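Local coordinates for protein putative (Helicobacter pylori, PDB 4O8S) that belongs to the nucleotidyltransferase superfamily and probably transfers nucleotidyl groups, at residues I16-A21 against E119-A124; D22-L27 against K52-L57; D47-K52 against Y106-K111; G83-R88 against L100-S105. All blocks are in the same frame, centred on the assembly; numbering follows the deposited sequence.

Contact 1 of 4, residues I16-A21 against E119-A124; sequences IVKNLA and EGMRIA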
loop_
_atom_site.group_PDB
_atom_site.type_symbol
_atom_site.label_atom_id
_atom_site.label_comp_id
_atom_site.label_asym_id
_atom_site.label_seq_id
_atom_site.Cartn_x
_atom_site.Cartn_y
_atom_site.Cartn_z
ATOM N N ILE A 16 -7.823 13.173 6.265
ATOM C CA ILE A 16 -7.691 12.296 7.417
ATOM C C ILE A 16 -6.226 12.063 7.743
ATOM O O ILE A 16 -5.797 12.300 8.879
ATOM C CB ILE A 16 -8.420 10.943 7.186
ATOM C CG1 ILE A 16 -9.929 11.152 7.306
ATOM C CG2 ILE A 16 -7.969 9.909 8.184
ATOM C CD1 ILE A 16 -10.753 9.974 6.789
ATOM N N VAL A 17 -5.451 11.601 6.766
ATOM C CA VAL A 17 -4.041 11.290 7.036
ATOM C C VAL A 17 -3.266 12.535 7.508
ATOM O O VAL A 17 -2.476 12.461 8.453
ATOM C CB VAL A 17 -3.355 10.633 5.814
ATOM C CG1 VAL A 17 -1.910 10.269 6.139
ATOM C CG2 VAL A 17 -4.141 9.373 5.379
ATOM N N LYS A 18 -3.513 13.679 6.881
ATOM C CA LYS A 18 -2.870 14.915 7.329
ATOM C C LYS A 18 -3.267 15.255 8.780
ATOM O O LYS A 18 -2.424 15.663 9.585
ATOM C CB LYS A 18 -3.189 16.055 6.358
ATOM C CG LYS A 18 -2.376 15.978 5.042
ATOM C CD LYS A 18 -3.008 16.815 3.931
ATOM C CE LYS A 18 -1.975 17.316 2.906
ATOM N NZ LYS A 18 -1.198 16.247 2.189
ATOM N N ASN A 19 -4.532 15.039 9.131
ATOM C CA ASN A 19 -4.959 15.279 10.511
ATOM C C ASN A 19 -4.168 14.444 11.511
ATOM O O ASN A 19 -3.865 14.906 12.607
ATOM C CB ASN A 19 -6.456 15.020 10.697
ATOM C CG ASN A 19 -6.959 15.464 12.070
ATOM O OD1 ASN A 19 -6.791 14.758 13.073
ATOM N ND2 ASN A 19 -7.564 16.647 12.121
ATOM N N LEU A 20 -3.796 13.231 11.121
ATOM C CA LEU A 20 -3.101 12.325 12.033
ATOM C C LEU A 20 -1.585 12.530 12.100
ATOM O O LEU A 20 -0.886 11.761 12.770
ATOM C CB LEU A 20 -3.409 10.875 11.660
ATOM C CG LEU A 20 -4.898 10.511 11.658
ATOM C CD1 LEU A 20 -5.131 9.157 10.992
ATOM C CD2 LEU A 20 -5.439 10.499 13.093
ATOM N N ALA A 21 -1.067 13.560 11.436
ATOM C CA ALA A 21 0.389 13.766 11.391
ATOM C C ALA A 21 1.033 14.046 12.761
ATOM O O ALA A 21 2.241 13.826 12.950
ATOM C CB ALA A 21 0.745 14.856 10.395
ATOM N N GLU A 119 4.740 15.143 2.327
ATOM C CA GLU A 119 3.657 16.124 2.236
ATOM C C GLU A 119 2.799 16.181 3.497
ATOM O O GLU A 119 1.568 16.255 3.433
ATOM C CB GLU A 119 2.793 15.900 0.993
ATOM C CG GLU A 119 3.524 16.212 -0.325
ATOM C CD GLU A 119 4.116 17.637 -0.369
ATOM O OE1 GLU A 119 3.550 18.568 0.269
ATOM O OE2 GLU A 119 5.157 17.823 -1.051
ATOM N N GLY A 120 3.465 16.169 4.644
ATOM C CA GLY A 120 2.783 16.328 5.910
ATOM C C GLY A 120 2.106 15.052 6.383
ATOM O O GLY A 120 1.279 15.103 7.290
HETATM N N MSE A 121 2.462 13.911 5.796
HETATM C CA MSE A 121 1.821 12.650 6.180
HETATM C C MSE A 121 2.834 11.625 6.650
HETATM O O MSE A 121 3.846 11.405 5.974
HETATM C CB MSE A 121 1.060 12.076 4.985
HETATM C CG MSE A 121 -0.031 12.982 4.477
HETATM SE SE MSE A 121 -0.920 12.186 2.872
HETATM C CE MSE A 121 0.445 12.628 1.529
ATOM N N ARG A 122 2.561 11.003 7.798
ATOM C CA ARG A 122 3.408 9.933 8.327
ATOM C C ARG A 122 3.124 8.628 7.575
ATOM O O ARG A 122 1.982 8.126 7.564
ATOM C CB ARG A 122 3.144 9.741 9.824
ATOM C CG ARG A 122 3.556 10.945 10.694
ATOM C CD ARG A 122 3.030 10.813 12.138
ATOM N NE ARG A 122 3.228 9.476 12.710
ATOM C CZ ARG A 122 4.366 9.055 13.257
ATOM N NH1 ARG A 122 5.424 9.859 13.301
ATOM N NH2 ARG A 122 4.455 7.828 13.763
ATOM N N ILE A 123 4.149 8.085 6.929
ATOM C CA ILE A 123 3.964 6.971 6.008
ATOM C C ILE A 123 5.103 5.981 6.210
ATOM O O ILE A 123 6.230 6.382 6.540
ATOM C CB ILE A 123 3.948 7.485 4.538
ATOM C CG1 ILE A 123 2.775 8.444 4.317
ATOM C CG2 ILE A 123 3.821 6.355 3.542
ATOM C CD1 ILE A 123 2.495 8.735 2.821
ATOM N N ALA A 124 4.817 4.692 6.018
ATOM C CA ALA A 124 5.823 3.638 6.176
ATOM C C ALA A 124 6.905 3.781 5.109
ATOM O O ALA A 124 6.621 4.252 3.991
ATOM C CB ALA A 124 5.170 2.261 6.042
HETATM O O HOH W 1 0.073 11.354 9.132
HETATM O O HOH W 2 -0.084 17.328 8.066
#

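Contact 2 of 4, residues D22-L27 against K52-L57; sequences DTPMVL and KKINLL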
loop_
_atom_site.group_PDB
_atom_site.type_symbol
_atom_site.label_atom_id
_atom_site.label_comp_id
_atom_site.label_asym_id
_atom_site.label_seq_id
_atom_site.Cartn_x
_atom_site.Cartn_y
_atom_site.Cartn_z
ATOM N N ASP A 22 0.237 14.524 13.715
ATOM C CA ASP A 22 0.753 14.746 15.063
ATOM C C ASP A 22 0.485 13.583 16.027
ATOM O O ASP A 22 0.714 13.710 17.230
ATOM C CB ASP A 22 0.220 16.062 15.640
ATOM C CG ASP A 22 -1.297 16.111 15.683
ATOM O OD1 ASP A 22 -1.945 15.283 15.012
ATOM O OD2 ASP A 22 -1.848 16.994 16.375
ATOM N N THR A 23 0.016 12.449 15.498
ATOM C CA THR A 23 -0.197 11.241 16.306
ATOM C C THR A 23 0.863 10.209 15.928
ATOM O O THR A 23 1.672 10.465 15.032
ATOM C CB THR A 23 -1.579 10.643 16.040
ATOM O OG1 THR A 23 -1.553 9.968 14.777
ATOM C CG2 THR A 23 -2.650 11.736 16.036
ATOM N N PRO A 24 0.885 9.042 16.606
ATOM C CA PRO A 24 1.898 8.075 16.160
ATOM C C PRO A 24 1.418 7.170 15.015
ATOM O O PRO A 24 2.127 6.223 14.671
ATOM C CB PRO A 24 2.152 7.222 17.418
ATOM C CG PRO A 24 1.438 7.945 18.563
ATOM C CD PRO A 24 0.305 8.655 17.908
HETATM N N MSE A 25 0.242 7.449 14.456
HETATM C CA MSE A 25 -0.307 6.674 13.333
HETATM C C MSE A 25 0.605 6.714 12.097
HETATM O O MSE A 25 1.027 7.785 11.678
HETATM C CB MSE A 25 -1.671 7.239 12.941
HETATM C CG MSE A 25 -2.705 7.119 14.030
HETATM SE SE MSE A 25 -3.652 5.375 13.894
HETATM C CE MSE A 25 -5.005 5.837 12.596
ATOM N N VAL A 26 0.879 5.551 11.507
ATOM C CA VAL A 26 1.701 5.455 10.303
ATOM C C VAL A 26 0.906 4.769 9.194
ATOM O O VAL A 26 0.506 3.593 9.347
ATOM C CB VAL A 26 2.955 4.602 10.562
ATOM C CG1 VAL A 26 3.886 4.598 9.309
ATOM C CG2 VAL A 26 3.684 5.090 11.825
ATOM N N LEU A 27 0.664 5.490 8.096
ATOM C CA LEU A 27 -0.019 4.930 6.918
ATOM C C LEU A 27 0.887 3.922 6.235
ATOM O O LEU A 27 2.081 4.180 6.037
ATOM C CB LEU A 27 -0.377 6.036 5.927
ATOM C CG LEU A 27 -1.270 5.750 4.708
ATOM C CD1 LEU A 27 -2.721 5.512 5.142
ATOM C CD2 LEU A 27 -1.182 6.915 3.697
ATOM N N LYS A 52 0.057 2.840 20.024
ATOM C CA LYS A 52 -0.945 2.992 21.082
ATOM C C LYS A 52 -2.278 3.531 20.564
ATOM O O LYS A 52 -2.375 4.017 19.426
ATOM C CB LYS A 52 -0.427 3.910 22.192
ATOM C CG LYS A 52 -0.441 5.390 21.810
ATOM C CD LYS A 52 0.354 6.224 22.814
ATOM C CE LYS A 52 0.533 7.656 22.314
ATOM N NZ LYS A 52 1.555 8.423 23.098
ATOM N N LYS A 53 -3.296 3.451 21.414
ATOM C CA LYS A 53 -4.627 3.961 21.091
ATOM C C LYS A 53 -4.660 5.483 20.985
ATOM O O LYS A 53 -3.892 6.173 21.657
ATOM C CB LYS A 53 -5.634 3.514 22.158
ATOM C CG LYS A 53 -6.616 2.449 21.684
ATOM C CD LYS A 53 -5.916 1.123 21.422
ATOM C CE LYS A 53 -6.889 0.089 20.852
ATOM N NZ LYS A 53 -8.010 -0.227 21.781
ATOM N N ILE A 54 -5.558 5.994 20.141
ATOM C CA ILE A 54 -5.771 7.435 19.986
ATOM C C ILE A 54 -7.275 7.743 19.878
ATOM O O ILE A 54 -8.107 6.823 19.884
ATOM C CB ILE A 54 -5.062 7.990 18.727
ATOM C CG1 ILE A 54 -5.742 7.473 17.459
ATOM C CG2 ILE A 54 -3.576 7.642 18.732
ATOM C CD1 ILE A 54 -6.004 8.549 16.408
ATOM N N ASN A 55 -7.628 9.026 19.780
ATOM C CA ASN A 55 -9.027 9.394 19.586
ATOM C C ASN A 55 -9.354 9.395 18.093
ATOM O O ASN A 55 -9.543 10.451 17.482
ATOM C CB ASN A 55 -9.352 10.753 20.239
ATOM C CG ASN A 55 -10.862 11.070 20.256
ATOM O OD1 ASN A 55 -11.698 10.271 19.803
ATOM N ND2 ASN A 55 -11.209 12.243 20.793
ATOM N N LEU A 56 -9.432 8.195 17.524
ATOM C CA LEU A 56 -9.658 8.014 16.100
ATOM C C LEU A 56 -10.945 8.687 15.644
ATOM O O LEU A 56 -10.946 9.452 14.674
ATOM C CB LEU A 56 -9.691 6.517 15.768
ATOM C CG LEU A 56 -9.679 6.137 14.287
ATOM C CD1 LEU A 56 -11.079 6.083 13.704
ATOM C CD2 LEU A 56 -8.780 7.100 13.484
ATOM N N LEU A 57 -12.039 8.380 16.334
ATOM C CA LEU A 57 -13.335 8.973 16.028
ATOM C C LEU A 57 -13.286 10.506 16.007
ATOM O O LEU A 57 -13.858 11.147 15.115
ATOM C CB LEU A 57 -14.386 8.491 17.033
ATOM C CG LEU A 57 -14.792 7.021 16.939
ATOM C CD1 LEU A 57 -15.960 6.735 17.880
ATOM C CD2 LEU A 57 -15.159 6.692 15.520
#

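Contact 3 of 4, residues D47-K52 against Y106-K111; sequences DFDCHK and YRDAPK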
loop_
_atom_site.group_PDB
_atom_site.type_symbol
_atom_site.label_atom_id
_atom_site.label_comp_id
_atom_site.label_asym_id
_atom_site.label_seq_id
_atom_site.Cartn_x
_atom_site.Cartn_y
_atom_site.Cartn_z
ATOM N N ASP A 47 -4.933 2.103 5.717
ATOM C CA ASP A 47 -4.381 1.113 6.634
ATOM C C ASP A 47 -3.210 1.728 7.407
ATOM O O ASP A 47 -2.287 2.305 6.804
ATOM C CB ASP A 47 -3.913 -0.123 5.847
ATOM C CG ASP A 47 -3.907 -1.395 6.686
ATOM O OD1 ASP A 47 -4.461 -1.398 7.822
ATOM O OD2 ASP A 47 -3.376 -2.419 6.204
ATOM N N PHE A 48 -3.246 1.600 8.732
ATOM C CA PHE A 48 -2.227 2.206 9.591
ATOM C C PHE A 48 -1.601 1.209 10.541
ATOM O O PHE A 48 -2.204 0.161 10.859
ATOM C CB PHE A 48 -2.840 3.303 10.456
ATOM C CG PHE A 48 -3.427 4.447 9.691
ATOM C CD1 PHE A 48 -4.753 4.411 9.285
ATOM C CD2 PHE A 48 -2.671 5.590 9.428
ATOM C CE1 PHE A 48 -5.327 5.508 8.594
ATOM C CE2 PHE A 48 -3.223 6.674 8.746
ATOM C CZ PHE A 48 -4.554 6.631 8.322
ATOM N N ASP A 49 -0.391 1.528 10.993
ATOM C CA ASP A 49 0.180 0.916 12.198
ATOM C C ASP A 49 0.198 2.019 13.237
ATOM O O ASP A 49 0.318 3.194 12.886
ATOM C CB ASP A 49 1.625 0.462 11.991
ATOM C CG ASP A 49 1.734 -0.814 11.204
ATOM O OD1 ASP A 49 0.797 -1.655 11.263
ATOM O OD2 ASP A 49 2.768 -0.975 10.515
ATOM N N CYS A 50 0.071 1.647 14.506
ATOM C CA CYS A 50 0.178 2.597 15.597
ATOM C C CYS A 50 0.564 1.835 16.856
ATOM O O CYS A 50 0.057 0.738 17.087
ATOM C CB CYS A 50 -1.161 3.292 15.817
ATOM S SG CYS A 50 -1.027 4.879 16.691
ATOM N N HIS A 51 1.443 2.398 17.679
ATOM C CA HIS A 51 1.887 1.676 18.875
ATOM C C HIS A 51 0.948 1.851 20.078
ATOM O O HIS A 51 1.038 1.093 21.051
ATOM C CB HIS A 51 3.314 2.067 19.264
ATOM C CG HIS A 51 3.408 3.406 19.920
ATOM N ND1 HIS A 51 3.552 4.577 19.208
ATOM C CD2 HIS A 51 3.364 3.764 21.228
ATOM C CE1 HIS A 51 3.604 5.598 20.049
ATOM N NE2 HIS A 51 3.488 5.131 21.279
ATOM N N LYS A 52 0.057 2.840 20.024
ATOM C CA LYS A 52 -0.945 2.992 21.082
ATOM C C LYS A 52 -2.278 3.531 20.564
ATOM O O LYS A 52 -2.375 4.017 19.426
ATOM C CB LYS A 52 -0.427 3.910 22.192
ATOM C CG LYS A 52 -0.441 5.390 21.810
ATOM C CD LYS A 52 0.354 6.224 22.814
ATOM C CE LYS A 52 0.533 7.656 22.314
ATOM N NZ LYS A 52 1.555 8.423 23.098
ATOM N N TYR A 106 -2.243 -2.477 15.981
ATOM C CA TYR A 106 -1.453 -2.006 17.132
ATOM C C TYR A 106 -0.267 -2.950 17.426
ATOM O O TYR A 106 -0.328 -4.125 17.073
ATOM C CB TYR A 106 -2.366 -1.805 18.362
ATOM C CG TYR A 106 -3.513 -0.845 18.084
ATOM C CD1 TYR A 106 -3.304 0.529 18.094
ATOM C CD2 TYR A 106 -4.787 -1.308 17.781
ATOM C CE1 TYR A 106 -4.318 1.419 17.811
ATOM C CE2 TYR A 106 -5.825 -0.415 17.496
ATOM C CZ TYR A 106 -5.572 0.947 17.511
ATOM O OH TYR A 106 -6.571 1.861 17.238
ATOM N N ARG A 107 0.815 -2.435 18.020
ATOM C CA ARG A 107 2.075 -3.194 18.238
ATOM C C ARG A 107 2.633 -3.941 17.003
ATOM O O ARG A 107 3.407 -4.899 17.118
ATOM C CB ARG A 107 1.975 -4.143 19.446
ATOM C CG ARG A 107 3.316 -4.471 20.128
ATOM C CD ARG A 107 3.834 -3.306 20.964
ATOM N NE ARG A 107 4.913 -2.563 20.314
ATOM C CZ ARG A 107 5.496 -1.488 20.842
ATOM N NH1 ARG A 107 5.097 -1.034 22.021
ATOM N NH2 ARG A 107 6.471 -0.867 20.192
ATOM N N ASP A 108 2.213 -3.498 15.826
ATOM C CA ASP A 108 2.845 -3.863 14.574
ATOM C C ASP A 108 3.938 -2.815 14.457
ATOM O O ASP A 108 4.966 -3.009 13.805
ATOM C CB ASP A 108 1.829 -3.659 13.448
ATOM C CG ASP A 108 1.974 -4.662 12.317
ATOM O OD1 ASP A 108 3.118 -4.936 11.888
ATOM O OD2 ASP A 108 0.927 -5.169 11.850
ATOM N N ALA A 109 3.691 -1.718 15.174
ATOM C CA ALA A 109 4.278 -0.401 14.930
ATOM C C ALA A 109 5.758 -0.338 14.596
ATOM O O ALA A 109 6.589 -0.964 15.263
ATOM C CB ALA A 109 3.963 0.534 16.088
ATOM N N PRO A 110 6.084 0.446 13.558
ATOM C CA PRO A 110 7.480 0.747 13.242
ATOM C C PRO A 110 8.074 1.596 14.358
ATOM O O PRO A 110 7.336 2.333 15.026
ATOM C CB PRO A 110 7.375 1.575 11.953
ATOM C CG PRO A 110 5.999 2.185 11.996
ATOM C CD PRO A 110 5.139 1.158 12.672
ATOM N N LYS A 111 9.380 1.479 14.576
ATOM C CA LYS A 111 10.078 2.428 15.428
ATOM C C LYS A 111 9.901 3.815 14.810
ATOM O O LYS A 111 9.729 3.942 13.593
ATOM C CB LYS A 111 11.568 2.065 15.531
ATOM C CG LYS A 111 11.839 0.754 16.259
ATOM C CD LYS A 111 13.329 0.409 16.287
ATOM C CE LYS A 111 14.158 1.510 16.945
ATOM N NZ LYS A 111 15.561 1.070 17.243
HETATM O O HOH W 3 3.396 -3.066 9.322
#

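Contact 4 of 4, residues G83-R88 against L100-S105; sequences GRYMVR and LKLEIS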
loop_
_atom_site.group_PDB
_atom_site.type_symbol
_atom_site.label_atom_id
_atom_site.label_comp_id
_atom_site.label_asym_id
_atom_site.label_seq_id
_atom_site.Cartn_x
_atom_site.Cartn_y
_atom_site.Cartn_z
ATOM N N GLY A 83 -7.974 -2.178 14.972
ATOM C CA GLY A 83 -9.035 -1.194 14.838
ATOM C C GLY A 83 -9.598 -1.293 13.430
ATOM O O GLY A 83 -8.838 -1.371 12.457
ATOM N N ARG A 84 -10.920 -1.333 13.309
ATOM C CA ARG A 84 -11.554 -1.434 12.007
ATOM C C ARG A 84 -12.814 -0.602 11.975
ATOM O O ARG A 84 -13.773 -0.853 12.730
ATOM C CB ARG A 84 -11.841 -2.892 11.646
ATOM C CG ARG A 84 -12.470 -3.080 10.277
ATOM C CD ARG A 84 -12.417 -4.552 9.848
ATOM N NE ARG A 84 -11.055 -5.086 9.858
ATOM C CZ ARG A 84 -10.664 -6.148 10.557
ATOM N NH1 ARG A 84 -11.541 -6.799 11.308
ATOM N NH2 ARG A 84 -9.398 -6.567 10.501
ATOM N N TYR A 85 -12.810 0.405 11.101
ATOM C CA TYR A 85 -13.895 1.362 11.052
ATOM C C TYR A 85 -14.427 1.515 9.633
ATOM O O TYR A 85 -13.665 1.410 8.661
ATOM C CB TYR A 85 -13.421 2.727 11.555
ATOM C CG TYR A 85 -12.745 2.726 12.904
ATOM C CD1 TYR A 85 -11.422 2.307 13.040
ATOM C CD2 TYR A 85 -13.410 3.184 14.042
ATOM C CE1 TYR A 85 -10.787 2.311 14.268
ATOM C CE2 TYR A 85 -12.770 3.196 15.288
ATOM C CZ TYR A 85 -11.464 2.752 15.386
ATOM O OH TYR A 85 -10.805 2.754 16.600
HETATM N N MSE A 86 -15.733 1.746 9.520
HETATM C CA MSE A 86 -16.367 2.060 8.244
HETATM C C MSE A 86 -16.838 3.503 8.306
HETATM O O MSE A 86 -17.796 3.833 9.013
HETATM C CB MSE A 86 -17.526 1.108 7.977
HETATM C CG MSE A 86 -17.097 -0.352 8.099
HETATM SE SE MSE A 86 -15.767 -0.731 6.697
HETATM C CE MSE A 86 -14.673 -2.158 7.499
ATOM N N VAL A 87 -16.121 4.380 7.610
ATOM C CA VAL A 87 -16.489 5.786 7.569
ATOM C C VAL A 87 -17.465 6.016 6.437
ATOM O O VAL A 87 -17.111 5.863 5.270
ATOM C CB VAL A 87 -15.265 6.685 7.377
ATOM C CG1 VAL A 87 -15.697 8.126 7.210
ATOM C CG2 VAL A 87 -14.324 6.538 8.573
ATOM N N ARG A 88 -18.700 6.371 6.775
ATOM C CA ARG A 88 -19.730 6.542 5.755
ATOM C C ARG A 88 -20.016 8.020 5.524
ATOM O O ARG A 88 -20.183 8.801 6.469
ATOM C CB ARG A 88 -20.996 5.762 6.124
ATOM C CG ARG A 88 -20.680 4.349 6.599
ATOM C CD ARG A 88 -21.909 3.472 6.665
ATOM N NE ARG A 88 -21.648 2.231 7.395
ATOM C CZ ARG A 88 -21.110 1.137 6.855
ATOM N NH1 ARG A 88 -20.757 1.122 5.571
ATOM N NH2 ARG A 88 -20.918 0.053 7.602
ATOM N N LEU A 100 -15.553 4.661 3.287
ATOM C CA LEU A 100 -14.103 4.603 3.437
ATOM C C LEU A 100 -13.755 3.619 4.545
ATOM O O LEU A 100 -14.143 3.813 5.705
ATOM C CB LEU A 100 -13.520 5.981 3.779
ATOM C CG LEU A 100 -12.034 5.987 4.165
ATOM C CD1 LEU A 100 -11.210 5.415 3.031
ATOM C CD2 LEU A 100 -11.561 7.396 4.482
ATOM N N LYS A 101 -13.039 2.555 4.196
ATOM C CA LYS A 101 -12.583 1.596 5.194
ATOM C C LYS A 101 -11.276 2.065 5.823
ATOM O O LYS A 101 -10.322 2.421 5.116
ATOM C CB LYS A 101 -12.411 0.191 4.592
ATOM C CG LYS A 101 -11.802 -0.805 5.603
ATOM C CD LYS A 101 -12.056 -2.275 5.239
ATOM C CE LYS A 101 -11.296 -2.730 3.999
ATOM N NZ LYS A 101 -11.450 -4.208 3.784
ATOM N N LEU A 102 -11.230 2.079 7.152
ATOM C CA LEU A 102 -10.030 2.516 7.867
ATOM C C LEU A 102 -9.652 1.430 8.858
ATOM O O LEU A 102 -10.438 1.078 9.740
ATOM C CB LEU A 102 -10.287 3.841 8.591
ATOM C CG LEU A 102 -9.110 4.681 9.084
ATOM C CD1 LEU A 102 -9.588 6.092 9.347
ATOM C CD2 LEU A 102 -8.499 4.102 10.358
ATOM N N GLU A 103 -8.450 0.891 8.704
ATOM C CA GLU A 103 -7.971 -0.160 9.587
ATOM C C GLU A 103 -6.683 0.212 10.296
ATOM O O GLU A 103 -5.798 0.872 9.723
ATOM C CB GLU A 103 -7.752 -1.446 8.805
ATOM C CG GLU A 103 -9.032 -2.123 8.347
ATOM C CD GLU A 103 -8.845 -3.627 8.246
ATOM O OE1 GLU A 103 -8.041 -4.183 9.048
ATOM O OE2 GLU A 103 -9.488 -4.244 7.365
ATOM N N ILE A 104 -6.561 -0.232 11.543
ATOM C CA ILE A 104 -5.351 0.005 12.308
ATOM C C ILE A 104 -4.874 -1.302 12.923
ATOM O O ILE A 104 -5.685 -2.094 13.443
ATOM C CB ILE A 104 -5.594 1.015 13.445
ATOM C CG1 ILE A 104 -6.486 2.163 12.965
ATOM C CG2 ILE A 104 -4.265 1.532 14.013
ATOM C CD1 ILE A 104 -6.854 3.152 14.067
ATOM N N SER A 105 -3.563 -1.525 12.877
ATOM C CA SER A 105 -2.933 -2.607 13.623
ATOM C C SER A 105 -2.061 -2.011 14.737
ATOM O O SER A 105 -1.249 -1.121 14.467
ATOM C CB SER A 105 -2.088 -3.486 12.692
ATOM O OG SER A 105 -1.233 -4.328 13.465
#

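Contact 1 of 4, residues I16-A21 against E119-A124
Direct polar contact between the end of helix 4-19 and segment 119-124 rests on the ammonium group of Lys-18. Its NZ donates a hydrogen bond to Glu-119 O at 3.0 Å, in the plane of that carbonyl and at a C=O...N angle of 158°; the chain runs extended and bends only at its last torsion (chi4 59°). The Glu-119 carboxylate keeps its distance, with OE1 5.6 Å from Lys-18 NZ, so any attraction is probably modest. Two waters add indirect links. One donates to Val-17 O and accepts from Arg-122 N at 2.8 Å; the other donates to both Lys-18 O and Gly-120 O. Thus the carbonyls of the last helical turn are tied to the small antiparallel hairpin of strands 115-118 and 121-124, whose turn residues Glu-119 and Gly-120 both have positive phi. Apolar contact centres on Met-121, present as selenomethionine. Val-17 CG1, anti to its backbone N, sits 3.7 Å from Met-121 CB, the two side chains crossing at about a right angle, and Leu-35 of helix 29-36 touches both. The methylenes of Lys-18 and Met-121 cross obliquely, CG to CG at 3.8 Å. Two carbon-to-oxygen approaches are closer: Ala-21 O to Arg-122 CD and Ala-21 CB to Gly-120 O, each 3.2 Å. The Arg-122 guanidinium forms a salt bridge with Glu-112 and hydrogen bonds to Pro-24 O and Met-25 O.

Contact 2 of 4, residues D22-L27 against K52-L57
No flat ring or guanidinium lies across this contact; the puckered ring of Pro-24 touches segment 52-57 through CG and CD. Its CG meets Lys-52 CE at 3.9 Å, the extended lysine chain crossing the proline at about a right angle, and its CD meets Ile-54 CG2 at 4.1 Å as the two side chains slide past each other in opposite directions. His-51 also packs on Pro-24. The proline is held in an ST turn: Thr-23 OG1 accepts from Met-25 N at 3.1 Å with an N-H...O angle of 158°, and it is also hydrogen-bonded to Leu-20 O. Two connections of the nucleotidyltransferase α/β core meet in this way, the link from helix 4-19 into strand 26-27 and the one from strand 46-50 into helix 56-63, for which Asn-55 is the N-cap, its OD1 taking Gly-58 N. Ile-54 has CG1 in the crowded position between N and carbonyl carbon, and its CD1 comes 4.3 Å from CG of Met-25, a buried selenomethionine. Bent at chi2 (-89°) and chi3, that side chain turns its CE to CD2 of the equally buried Leu-56 at 4.1 Å, while Leu-20 touches both Met-25 and Ile-54.

Contact 3 of 4, residues D47-K52 against Y106-K111
Strand 46-50 and the end of strand 98-106 run parallel as neighbours in the mixed sheet of the nucleotidyltransferase core, with Cys-50 CA and Tyr-106 CA 5.1 Å apart. Cys-50 O faces the turn out of the second strand: it receives the CA-H of Tyr-106, with CA 3.1 Å away, and a weak, bent hydrogen bond from Arg-107 N at 3.4 Å (131° at the hydrogen). Arg-107 has positive phi, and from it the loop turns across the strand, setting Asp-108 and Pro-110 against Asp-49 and Ala-109 against His-51. The most polar meeting is between two acids. Asp-49 and Asp-108 cross obliquely, their carboxylate planes 29° apart, with Asp-49 OD1 only 3.6 Å from Asp-108 OD2. Such a pair would tend to raise the pKa of one acid, but cations nearby probably offset this: Asp-49 forms salt bridges with Lys-28 through OD1 and Arg-128 through OD2. Asp-108 OD2 is hydrogen-bonded to Ser-105 OG. A water donates to Asp-49 OD2 at 2.5 Å and, weakly, to Asp-108 OD1. On the methylene side, Asp-49 CB rests 3.6 Å from Pro-110 CD, and Ala-109 CB meets His-51 CB at the same separation. His-51 CB also lies over one face of the Arg-107 guanidinium, toward its rim, although Arg-107 and Asp-108 are both poorly ordered. The Tyr-106 ring, in a cation-pi contact with Lys-53, passes Cys-50 CB, and at its edge CE1 comes within 3.6 Å of Lys-52 O.

Contact 4 of 4, residues G83-R88 against L100-S105
Six backbone hydrogen bonds make the tight core, two for each of the pairs Gly-83 with Ile-104, Tyr-85 with Leu-102 and Val-87 with Leu-100. The shortest, Ile-104 N to Gly-83 O at 2.7 Å, enters from above the carbonyl plane, whereas Gly-83 N, 2.8 Å from Ile-104 O, points at a lone pair. The sheet face of Tyr-85, Val-87, Leu-100, Leu-102 and Ile-104 is buried: Tyr-85 CE1 lies 4.0 Å from Ile-104 CD1, the side chains crossing obliquely, and Val-87 CB faces Leu-100 CB at 4.1 Å. The opposite face is partly exposed and carries longer, polar chains. There Arg-84 and Glu-103 run side by side, with NE 3.1 Å from OE2 in a salt bridge and NH2 bonded to OE1. The match is skewed, guanidinium and carboxylate planes standing 76° apart, so OE1 is met from above its plane. One spot on this more open face is locally tight: Met-86, a selenomethionine, lies alongside Lys-101, its CE 3.5 Å from Lys-101 CD. The strand directions differ by 172°, with the alternating hydrogen-bonded and non-hydrogen-bonded pairs of antiparallel strands; 82-91 and 98-106, consecutive in the chain, form a β-hairpin of the nucleotidyltransferase sheet.

Contacts 2, 3 and 4 meet in one mixed sheet. Contact 1 holds the small hairpin 115-124 against the end of helix 4-19, and Ala-124 N, 2.8 Å from Leu-27 O, ties that hairpin to strand 26-27 of contact 2. Val-26 N lies 2.8 Å from Asp-49 O, joining contacts 2 and 3, whose centres are 9 Å apart. Phe-48 N, 2.8 Å from Glu-103 O, joins contacts 3 and 4. Met-25 CE against Ile-104 CD1, at 3.6 Å, carries the apolar core from contact 2 into contact 4. Strand 46-50, with Asp-45 just before it and Asp-47 on it, resembles the acidic metal-binding motif of the superfamily; Glu-103 packs beside Asp-47, so contacts 3 and 4 probably border the active site.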